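Local coordinates for ancillary protein 1 (Streptococcus pyogenes, PDB 2XI9) that serves as the adhesin presented on a Gram-positive pilus and carries an internal thioester bond required for efficient host cell interaction, at residues Val125-Glu133 with Tyr142-Asn150; Leu236-Leu247 with Phe269-Ala280. One frame throughout, in Å; residues are numbered along the deposited sequence.

Contact 1 of 2, residues Val125-Glu133 with Tyr142-Asn150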
loop_
_atom_site.group_PDB
_atom_site.type_symbol
_atom_site.label_atom_id
_atom_site.label_comp_id
_atom_site.label_asym_id
_atom_site.label_seq_id
_atom_site.Cartn_x
_atom_site.Cartn_y
_atom_site.Cartn_z
ATOM N N VAL A 125 9.136 -3.869 8.661
ATOM C CA VAL A 125 7.907 -3.935 9.448
ATOM C C VAL A 125 7.256 -5.306 9.264
ATOM O O VAL A 125 7.280 -5.866 8.166
ATOM C CB VAL A 125 6.912 -2.838 9.003
ATOM C CG1 VAL A 125 5.533 -3.031 9.665
ATOM C CG2 VAL A 125 7.465 -1.483 9.291
ATOM N N GLU A 126 6.647 -5.825 10.322
ATOM C CA GLU A 126 5.924 -7.103 10.261
ATOM C C GLU A 126 4.431 -6.952 9.995
ATOM O O GLU A 126 3.773 -6.071 10.539
ATOM C CB GLU A 126 6.136 -7.907 11.545
ATOM C CG GLU A 126 5.386 -9.230 11.528
ATOM C CD GLU A 126 5.743 -10.124 12.679
ATOM O OE1 GLU A 126 6.222 -9.618 13.715
ATOM O OE2 GLU A 126 5.537 -11.342 12.539
ATOM N N ALA A 127 3.889 -7.805 9.131
ATOM C CA ALA A 127 2.446 -7.950 9.006
ATOM C C ALA A 127 2.153 -9.445 9.169
ATOM O O ALA A 127 3.038 -10.276 9.008
ATOM C CB ALA A 127 1.931 -7.425 7.673
ATOM N N TYR A 128 0.926 -9.771 9.533
ATOM C CA TYR A 128 0.562 -11.149 9.845
ATOM C C TYR A 128 -0.895 -11.422 9.594
ATOM O O TYR A 128 -1.710 -10.487 9.505
ATOM C CB TYR A 128 0.957 -11.543 11.275
ATOM C CG TYR A 128 0.275 -10.703 12.361
ATOM C CD1 TYR A 128 -0.895 -11.148 12.975
ATOM C CD2 TYR A 128 0.821 -9.483 12.787
ATOM C CE1 TYR A 128 -1.533 -10.384 13.953
ATOM C CE2 TYR A 128 0.191 -8.712 13.773
ATOM C CZ TYR A 128 -0.990 -9.178 14.348
ATOM O OH TYR A 128 -1.635 -8.459 15.338
ATOM N N ASN A 129 -1.204 -12.710 9.380
ATOM C CA ASN A 129 -2.574 -13.206 9.313
ATOM C C ASN A 129 -2.825 -13.974 10.590
ATOM O O ASN A 129 -2.093 -14.919 10.944
ATOM C CB ASN A 129 -2.768 -14.104 8.081
ATOM C CG ASN A 129 -4.195 -14.611 7.913
ATOM O OD1 ASN A 129 -5.145 -14.082 8.478
ATOM N ND2 ASN A 129 -4.337 -15.670 7.121
ATOM N N ASP A 130 -3.841 -13.528 11.314
ATOM C CA ASP A 130 -4.062 -14.000 12.651
ATOM C C ASP A 130 -4.817 -15.311 12.599
ATOM O O ASP A 130 -6.029 -15.335 12.370
ATOM C CB ASP A 130 -4.823 -12.943 13.432
ATOM C CG ASP A 130 -5.083 -13.306 14.887
ATOM O OD1 ASP A 130 -4.939 -14.480 15.292
ATOM O OD2 ASP A 130 -5.478 -12.365 15.650
ATOM N N PHE A 131 -4.089 -16.392 12.805
ATOM C CA PHE A 131 -4.704 -17.711 12.839
ATOM C C PHE A 131 -5.367 -17.992 14.192
ATOM O O PHE A 131 -6.146 -18.932 14.287
ATOM C CB PHE A 131 -3.682 -18.798 12.476
ATOM C CG PHE A 131 -4.136 -20.195 12.797
ATOM C CD1 PHE A 131 -3.891 -20.751 14.050
ATOM C CD2 PHE A 131 -4.835 -20.955 11.859
ATOM C CE1 PHE A 131 -4.334 -22.013 14.354
ATOM C CE2 PHE A 131 -5.262 -22.232 12.176
ATOM C CZ PHE A 131 -5.015 -22.746 13.409
ATOM N N GLU A 132 -5.071 -17.227 15.245
ATOM C CA GLU A 132 -5.697 -17.504 16.555
ATOM C C GLU A 132 -7.151 -17.068 16.559
ATOM O O GLU A 132 -7.975 -17.643 17.242
ATOM C CB GLU A 132 -4.945 -16.800 17.687
ATOM C CG GLU A 132 -5.209 -17.390 19.049
ATOM C CD GLU A 132 -4.515 -16.608 20.163
ATOM O OE1 GLU A 132 -4.874 -15.431 20.349
ATOM O OE2 GLU A 132 -3.626 -17.183 20.842
ATOM N N GLU A 133 -7.437 -16.040 15.782
ATOM C CA GLU A 133 -8.739 -15.419 15.706
ATOM C C GLU A 133 -9.657 -16.360 14.911
ATOM O O GLU A 133 -9.383 -16.646 13.786
ATOM C CB GLU A 133 -8.571 -14.067 14.993
ATOM C CG GLU A 133 -9.789 -13.204 14.977
ATOM C CD GLU A 133 -9.543 -11.680 14.837
ATOM O OE1 GLU A 133 -8.429 -11.131 14.553
ATOM O OE2 GLU A 133 -10.566 -10.995 14.993
ATOM N N TYR A 142 -13.699 -16.824 8.607
ATOM C CA TYR A 142 -13.304 -15.824 7.610
ATOM C C TYR A 142 -11.839 -16.043 7.254
ATOM O O TYR A 142 -11.475 -15.997 6.107
ATOM C CB TYR A 142 -13.583 -14.379 8.112
ATOM C CG TYR A 142 -13.115 -13.241 7.207
ATOM C CD1 TYR A 142 -13.559 -13.149 5.878
ATOM C CD2 TYR A 142 -12.244 -12.273 7.659
ATOM C CE1 TYR A 142 -13.130 -12.133 5.058
ATOM C CE2 TYR A 142 -11.819 -11.223 6.853
ATOM C CZ TYR A 142 -12.293 -11.143 5.551
ATOM O OH TYR A 142 -11.843 -10.132 4.728
ATOM N N ALA A 143 -11.003 -16.286 8.254
ATOM C CA ALA A 143 -9.608 -16.681 8.035
ATOM C C ALA A 143 -8.760 -15.648 7.237
ATOM O O ALA A 143 -7.719 -16.014 6.667
ATOM C CB ALA A 143 -9.574 -18.082 7.365
ATOM N N LYS A 144 -9.169 -14.382 7.224
ATOM C CA LYS A 144 -8.448 -13.302 6.545
ATOM C C LYS A 144 -8.307 -12.078 7.463
ATOM O O LYS A 144 -8.424 -10.942 7.029
ATOM C CB LYS A 144 -9.113 -12.939 5.212
ATOM C CG LYS A 144 -9.305 -14.113 4.212
ATOM C CD LYS A 144 -9.931 -13.604 2.949
ATOM C CE LYS A 144 -10.387 -14.748 2.048
ATOM N NZ LYS A 144 -11.298 -15.719 2.779
ATOM N N PHE A 145 -7.967 -12.338 8.714
ATOM C CA PHE A 145 -7.819 -11.299 9.728
ATOM C C PHE A 145 -6.388 -10.798 9.631
ATOM O O PHE A 145 -5.472 -11.287 10.309
ATOM C CB PHE A 145 -8.136 -11.898 11.092
ATOM C CG PHE A 145 -9.519 -12.459 11.215
ATOM C CD1 PHE A 145 -10.618 -11.644 11.331
ATOM C CD2 PHE A 145 -9.714 -13.831 11.226
ATOM C CE1 PHE A 145 -11.905 -12.211 11.457
ATOM C CE2 PHE A 145 -10.965 -14.382 11.314
ATOM C CZ PHE A 145 -12.053 -13.589 11.451
ATOM N N TYR A 146 -6.192 -9.825 8.758
ATOM C CA TYR A 146 -4.862 -9.326 8.481
ATOM C C TYR A 146 -4.532 -8.076 9.295
ATOM O O TYR A 146 -5.378 -7.164 9.425
ATOM C CB TYR A 146 -4.757 -8.942 7.021
ATOM C CG TYR A 146 -5.197 -9.983 6.006
ATOM C CD1 TYR A 146 -4.902 -11.331 6.183
ATOM C CD2 TYR A 146 -5.889 -9.604 4.855
ATOM C CE1 TYR A 146 -5.292 -12.292 5.203
ATOM C CE2 TYR A 146 -6.273 -10.567 3.886
ATOM C CZ TYR A 146 -5.985 -11.890 4.082
ATOM O OH TYR A 146 -6.355 -12.849 3.136
ATOM N N TYR A 147 -3.287 -8.010 9.759
ATOM C CA TYR A 147 -2.788 -6.911 10.561
ATOM C C TYR A 147 -1.375 -6.513 10.187
ATOM O O TYR A 147 -0.603 -7.337 9.680
ATOM C CB TYR A 147 -2.782 -7.272 12.046
ATOM C CG TYR A 147 -4.135 -7.608 12.626
ATOM C CD1 TYR A 147 -4.604 -8.902 12.646
ATOM C CD2 TYR A 147 -4.916 -6.612 13.217
ATOM C CE1 TYR A 147 -5.823 -9.213 13.187
ATOM C CE2 TYR A 147 -6.155 -6.911 13.760
ATOM C CZ TYR A 147 -6.615 -8.212 13.732
ATOM O OH TYR A 147 -7.856 -8.509 14.258
ATOM N N ALA A 148 -1.054 -5.236 10.419
ATOM C CA ALA A 148 0.349 -4.799 10.449
ATOM C C ALA A 148 0.714 -4.325 11.835
ATOM O O ALA A 148 -0.129 -3.800 12.581
ATOM C CB ALA A 148 0.652 -3.682 9.380
ATOM N N LYS A 149 1.983 -4.479 12.157
ATOM C CA LYS A 149 2.528 -3.996 13.398
ATOM C C LYS A 149 3.005 -2.541 13.244
ATOM O O LYS A 149 3.834 -2.223 12.372
ATOM C CB LYS A 149 3.671 -4.891 13.854
ATOM C CG LYS A 149 3.177 -6.271 14.316
ATOM C CD LYS A 149 4.039 -6.840 15.371
ATOM C CE LYS A 149 3.446 -6.623 16.757
ATOM N NZ LYS A 149 4.507 -6.782 17.784
ATOM N N ASN A 150 2.473 -1.657 14.090
ATOM C CA ASN A 150 3.019 -0.296 14.240
ATOM C C ASN A 150 4.356 -0.282 14.950
ATOM O O ASN A 150 4.705 -1.212 15.688
ATOM C CB ASN A 150 2.027 0.595 14.988
ATOM C CG ASN A 150 0.695 0.658 14.300
ATOM O OD1 ASN A 150 0.613 0.711 13.059
ATOM N ND2 ASN A 150 -0.374 0.614 15.093
HETATM O O HOH W 1 -7.084 -15.035 9.682
HETATM O O HOH W 2 -10.720 -8.832 16.063
#
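Tyr-128 and Tyr-147 pack one against the other on the same face of an antiparallel pair, where Tyr-147 CB sits over a face of the Tyr-128 ring, 3.8 Å from its centroid. The rings themselves are slid apart (planes at 22°, centroids 5.4 Å apart), so the second ring adds little overlap and the face takes a CH-pi contact from the Tyr-147 methylene. Tyr-128 is fitted for this by holding CG between its backbone N and carbonyl carbon (chi1 61°), and its OH goes on to Ser-155. In the backbone the two form a hydrogen-bonded pair, Tyr-128 N to Tyr-147 O at 2.9 Å and Tyr-147 N to Tyr-128 O. Strands 127-130 and 146-149 are consecutive antiparallel neighbours in a seven-stranded mixed sheet against which helix 238-253 packs, a beta-hairpin with a long connection. Toward that connection Glu-133 CG lies 3.8 Å from the centroid of the Phe-145 ring, and the carboxylate continues over the same face at 8° to it; Tyr-142 CD2 lies over the opposite face, near the rim. Glu-133 OE1 accepts a hydrogen bond from Tyr-147 OH (2.7 Å) through its syn lone pair, at the edge of the tyrosine ring, while OE2 reaches water. Buried Asn-129 bonds Asp-170 through ND2, and a water links its OD1 and Asp-130 O with Phe-145 N. The margins are looser: Asn-129 ND2 bonds weakly to exposed Ala-143 O (3.4 Å), and partly exposed Lys-149 runs alongside Glu-126, its NZ 5.2 Å from Glu-126 OE1, while OE2 binds Thr-179 N.

Contact 2 of 2, residues Leu236-Leu247 with Phe269-Ala280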
loop_
_atom_site.group_PDB
_atom_site.type_symbol
_atom_site.label_atom_id
_atom_site.label_comp_id
_atom_site.label_asym_id
_atom_site.label_seq_id
_atom_site.Cartn_x
_atom_site.Cartn_y
_atom_site.Cartn_z
ATOM N N LEU A 236 -25.270 -7.004 11.197
ATOM C CA LEU A 236 -23.907 -7.326 10.773
ATOM C C LEU A 236 -22.971 -7.455 11.961
ATOM O O LEU A 236 -23.010 -6.640 12.890
ATOM C CB LEU A 236 -23.312 -6.270 9.835
ATOM C CG LEU A 236 -23.148 -6.674 8.371
ATOM C CD1 LEU A 236 -24.562 -6.691 7.737
ATOM C CD2 LEU A 236 -22.231 -5.700 7.690
ATOM N N THR A 237 -22.063 -8.419 11.877
ATOM C CA THR A 237 -21.042 -8.617 12.912
ATOM C C THR A 237 -19.775 -7.862 12.532
ATOM O O THR A 237 -19.651 -7.395 11.411
ATOM C CB THR A 237 -20.706 -10.110 13.044
ATOM O OG1 THR A 237 -20.115 -10.561 11.827
ATOM C CG2 THR A 237 -21.978 -10.954 13.380
ATOM N N GLU A 238 -18.796 -7.782 13.441
ATOM C CA GLU A 238 -17.527 -7.138 13.096
ATOM C C GLU A 238 -16.867 -7.862 11.932
ATOM O O GLU A 238 -16.294 -7.247 11.022
ATOM C CB GLU A 238 -16.585 -7.138 14.313
ATOM C CG GLU A 238 -16.905 -6.004 15.294
ATOM C CD GLU A 238 -15.920 -5.876 16.458
ATOM O OE1 GLU A 238 -14.699 -5.867 16.266
ATOM O OE2 GLU A 238 -16.389 -5.775 17.594
ATOM N N THR A 239 -16.902 -9.196 11.973
ATOM C CA THR A 239 -16.246 -9.967 10.928
ATOM C C THR A 239 -16.912 -9.721 9.571
ATOM O O THR A 239 -16.223 -9.623 8.570
ATOM C CB THR A 239 -16.193 -11.455 11.284
ATOM O OG1 THR A 239 -15.327 -11.621 12.424
ATOM C CG2 THR A 239 -15.649 -12.292 10.123
ATOM N N GLN A 240 -18.236 -9.619 9.560
ATOM C CA GLN A 240 -18.974 -9.364 8.326
ATOM C C GLN A 240 -18.607 -7.969 7.749
ATOM O O GLN A 240 -18.384 -7.844 6.538
ATOM C CB GLN A 240 -20.472 -9.554 8.525
ATOM C CG GLN A 240 -20.860 -11.037 8.679
ATOM C CD GLN A 240 -22.261 -11.293 9.119
ATOM O OE1 GLN A 240 -22.935 -10.419 9.671
ATOM N NE2 GLN A 240 -22.727 -12.531 8.889
ATOM N N LEU A 241 -18.535 -6.931 8.595
ATOM C CA LEU A 241 -18.117 -5.634 8.084
ATOM C C LEU A 241 -16.677 -5.681 7.586
ATOM O O LEU A 241 -16.359 -5.088 6.536
ATOM C CB LEU A 241 -18.348 -4.486 9.076
ATOM C CG LEU A 241 -18.090 -3.075 8.564
ATOM C CD1 LEU A 241 -19.084 -2.722 7.460
ATOM C CD2 LEU A 241 -18.153 -2.009 9.758
ATOM N N ARG A 242 -15.809 -6.393 8.303
ATOM C CA ARG A 242 -14.428 -6.566 7.861
ATOM C C ARG A 242 -14.369 -7.199 6.454
ATOM O O ARG A 242 -13.652 -6.740 5.583
ATOM C CB ARG A 242 -13.648 -7.395 8.890
ATOM C CG ARG A 242 -12.127 -7.383 8.705
ATOM C CD ARG A 242 -11.453 -7.950 9.926
ATOM N NE ARG A 242 -9.991 -7.830 9.842
ATOM C CZ ARG A 242 -9.171 -7.868 10.871
ATOM N NH1 ARG A 242 -9.632 -8.029 12.109
ATOM N NH2 ARG A 242 -7.866 -7.772 10.642
ATOM N N ALA A 243 -15.113 -8.275 6.252
ATOM C CA ALA A 243 -15.168 -8.929 4.967
ATOM C C ALA A 243 -15.719 -8.017 3.869
ATOM O O ALA A 243 -15.163 -7.975 2.782
ATOM C CB ALA A 243 -15.970 -10.180 5.037
ATOM N N ALA A 244 -16.801 -7.303 4.164
ATOM C CA ALA A 244 -17.414 -6.407 3.200
ATOM C C ALA A 244 -16.393 -5.361 2.793
ATOM O O ALA A 244 -16.328 -5.009 1.628
ATOM C CB ALA A 244 -18.687 -5.765 3.798
ATOM N N THR A 245 -15.607 -4.854 3.773
ATOM C CA THR A 245 -14.545 -3.866 3.541
ATOM C C THR A 245 -13.481 -4.469 2.621
ATOM O O THR A 245 -13.027 -3.812 1.673
ATOM C CB THR A 245 -13.912 -3.299 4.913
ATOM O OG1 THR A 245 -14.977 -2.904 5.828
ATOM C CG2 THR A 245 -13.011 -2.112 4.674
ATOM N N GLN A 246 -13.082 -5.709 2.887
ATOM C CA GLN A 246 -12.059 -6.351 2.077
ATOM C C GLN A 246 -12.533 -6.490 0.624
ATOM O O GLN A 246 -11.774 -6.260 -0.316
ATOM C CB GLN A 246 -11.716 -7.734 2.650
ATOM C CG GLN A 246 -10.628 -8.516 1.861
ATOM C CD GLN A 246 -9.285 -7.826 1.827
ATOM O OE1 GLN A 246 -8.482 -7.999 2.733
ATOM N NE2 GLN A 246 -9.007 -7.095 0.749
ATOM N N LEU A 247 -13.772 -6.914 0.457
ATOM C CA LEU A 247 -14.323 -7.115 -0.900
ATOM C C LEU A 247 -14.477 -5.764 -1.627
ATOM O O LEU A 247 -14.262 -5.687 -2.798
ATOM C CB LEU A 247 -15.649 -7.880 -0.828
ATOM C CG LEU A 247 -16.357 -8.144 -2.163
ATOM C CD1 LEU A 247 -15.436 -8.981 -3.041
ATOM C CD2 LEU A 247 -17.763 -8.808 -1.949
ATOM N N PHE A 269 -15.317 -15.722 -0.652
ATOM C CA PHE A 269 -16.469 -14.839 -0.562
ATOM C C PHE A 269 -17.783 -15.509 -0.899
ATOM O O PHE A 269 -18.869 -14.952 -0.688
ATOM C CB PHE A 269 -16.209 -13.542 -1.363
ATOM C CG PHE A 269 -15.223 -12.646 -0.682
ATOM C CD1 PHE A 269 -15.625 -11.916 0.421
ATOM C CD2 PHE A 269 -13.875 -12.587 -1.077
ATOM C CE1 PHE A 269 -14.740 -11.127 1.146
ATOM C CE2 PHE A 269 -12.976 -11.781 -0.365
ATOM C CZ PHE A 269 -13.413 -11.056 0.755
ATOM N N GLY A 270 -17.709 -16.722 -1.420
ATOM C CA GLY A 270 -18.864 -17.586 -1.482
ATOM C C GLY A 270 -19.630 -17.717 -0.169
ATOM O O GLY A 270 -20.836 -17.913 -0.188
ATOM N N ASP A 271 -18.939 -17.606 0.971
ATOM C CA ASP A 271 -19.597 -17.692 2.295
ATOM C C ASP A 271 -20.226 -16.354 2.754
ATOM O O ASP A 271 -20.769 -16.273 3.857
ATOM C CB ASP A 271 -18.567 -18.104 3.354
ATOM C CG ASP A 271 -19.206 -18.514 4.678
ATOM O OD1 ASP A 271 -20.230 -19.191 4.677
ATOM O OD2 ASP A 271 -18.670 -18.170 5.751
HETATM N N MSE A 272 -20.140 -15.302 1.945
HETATM C CA MSE A 272 -20.762 -14.016 2.295
HETATM C C MSE A 272 -22.271 -14.070 2.058
HETATM O O MSE A 272 -22.727 -14.399 0.954
HETATM C CB MSE A 272 -20.115 -12.881 1.466
HETATM C CG MSE A 272 -20.597 -11.510 1.784
HETATM SE SE MSE A 272 -19.635 -10.099 0.927
HETATM C CE MSE A 272 -18.156 -9.865 2.173
ATOM N N ASN A 273 -23.057 -13.743 3.084
ATOM C CA ASN A 273 -24.518 -13.751 2.955
ATOM C C ASN A 273 -25.061 -12.485 2.218
ATOM O O ASN A 273 -24.310 -11.537 1.949
ATOM C CB ASN A 273 -25.204 -14.022 4.308
ATOM C CG ASN A 273 -25.127 -12.842 5.285
ATOM O OD1 ASN A 273 -24.794 -11.726 4.887
ATOM N ND2 ASN A 273 -25.454 -13.094 6.572
ATOM N N ASP A 274 -26.344 -12.492 1.878
ATOM C CA ASP A 274 -26.945 -11.368 1.108
ATOM C C ASP A 274 -26.819 -10.006 1.813
ATOM O O ASP A 274 -26.412 -9.028 1.186
ATOM C CB ASP A 274 -28.424 -11.632 0.832
ATOM C CG ASP A 274 -28.665 -12.754 -0.186
ATOM O OD1 ASP A 274 -27.724 -13.158 -0.898
ATOM O OD2 ASP A 274 -29.818 -13.227 -0.276
ATOM N N SER A 275 -27.194 -9.947 3.094
ATOM C CA SER A 275 -27.040 -8.720 3.919
ATOM C C SER A 275 -25.640 -8.140 3.884
ATOM O O SER A 275 -25.484 -6.932 3.797
ATOM C CB SER A 275 -27.413 -8.976 5.399
ATOM O OG SER A 275 -28.735 -9.414 5.502
ATOM N N THR A 276 -24.617 -8.989 3.991
ATOM C CA THR A 276 -23.226 -8.552 4.003
ATOM C C THR A 276 -22.724 -8.058 2.645
ATOM O O THR A 276 -22.034 -7.012 2.546
ATOM C CB THR A 276 -22.297 -9.649 4.616
ATOM O OG1 THR A 276 -22.768 -10.012 5.937
ATOM C CG2 THR A 276 -20.908 -9.189 4.690
ATOM N N LEU A 277 -23.113 -8.746 1.573
ATOM C CA LEU A 277 -22.802 -8.264 0.247
ATOM C C LEU A 277 -23.525 -6.912 -0.024
ATOM O O LEU A 277 -23.001 -6.023 -0.700
ATOM C CB LEU A 277 -23.172 -9.357 -0.788
ATOM C CG LEU A 277 -22.926 -8.974 -2.240
ATOM C CD1 LEU A 277 -21.444 -8.701 -2.482
ATOM C CD2 LEU A 277 -23.489 -10.069 -3.178
ATOM N N ALA A 278 -24.719 -6.715 0.524
ATOM C CA ALA A 278 -25.419 -5.425 0.310
ATOM C C ALA A 278 -24.593 -4.289 0.960
ATOM O O ALA A 278 -24.475 -3.198 0.414
ATOM C CB ALA A 278 -26.832 -5.463 0.853
ATOM N N VAL A 279 -24.000 -4.555 2.121
ATOM C CA VAL A 279 -23.130 -3.564 2.762
ATOM C C VAL A 279 -21.836 -3.335 1.965
ATOM O O VAL A 279 -21.362 -2.186 1.816
ATOM C CB VAL A 279 -22.858 -3.914 4.230
ATOM C CG1 VAL A 279 -21.697 -3.053 4.803
ATOM C CG2 VAL A 279 -24.137 -3.755 5.034
ATOM N N ALA A 280 -21.279 -4.390 1.376
ATOM C CA ALA A 280 -20.132 -4.208 0.504
ATOM C C ALA A 280 -20.523 -3.243 -0.621
ATOM O O ALA A 280 -19.754 -2.355 -0.968
ATOM C CB ALA A 280 -19.649 -5.538 -0.062
HETATM O O HOH W 3 -25.426 -10.778 8.262
#
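Gln-240 and Asn-273, one from the first turn of a helix and one capping another, bring their amide nitrogens together, Gln-240 NE2 lying 3.6 Å from Asn-273 ND2, and are joined by a water instead of a direct bond. The water donates to Gln-240 OE1 and accepts from Asn-273 ND2, while the two amide planes stand 56° apart. Each amide has partners of its own. Gln-240 forms a capping box with Thr-237, OE1 accepting from Thr-237 N and Thr-237 OG1 from Gln-240 N, and its NE2 reaches Leu-137 O. Asn-273 OD1 is gripped twice by Thr-276, through the backbone N almost in line with the carbonyl and through OG1 from above the amide plane. No hydrogen bond passes directly between the segments. This is a helix pair of the thioester domain, 238-247 crossing 274-280 at -47° with axes 8.5 Å apart, a short separation made possible by Ala-244 and Ala-280, whose CB atoms come within 4.0 Å. Around that point the fit is mostly apolar. Thr-276 is the mixed case, its CG2 lying 3.4 Å from Gln-240 O and its OG1 against Gln-240 CB. Val-279 meets Leu-236 tip to tip, its CG2 3.8 Å from Leu-236 CD2, with CG1 turned to Leu-241 CD1. Selenomethionine Met-272 bends at its last torsion (chi3 -85°), which lays CE 3.5 Å from Ala-243 C while SE touches Leu-247 CD2. Beyond it the Phe-269 ring takes Leu-247 CB over one face and Gln-246 CG at its edge, CG being 3.9 Å from Phe-269 CZ. Leu-263 of helix 260-263 packs on Leu-247, Phe-269 and Leu-277.

In the fold
Both contacts are largely buried, their centres about 18 Å apart, and they share no strand or helix: contact 1 joins sheet strands about 15 Å from the chain's centre, contact 2 helices about 22 Å from it, more peripheral though no less buried. Contact 1 relies on main-chain hydrogen bonds and tyrosine packing, contact 2 on apolar side-chain packing, with polar groups at the helix starts. Arg-242 of helix 238-253 ties them, its NH1 bonding Tyr-147 OH and its side chain making a cation-pi contact with the Tyr-147 ring. Gln-246 NE2 also binds the backbone O of Cys-160, the chain's single cysteine and so presumably the one forming the thioester, in strand 155-160 next to contact 1.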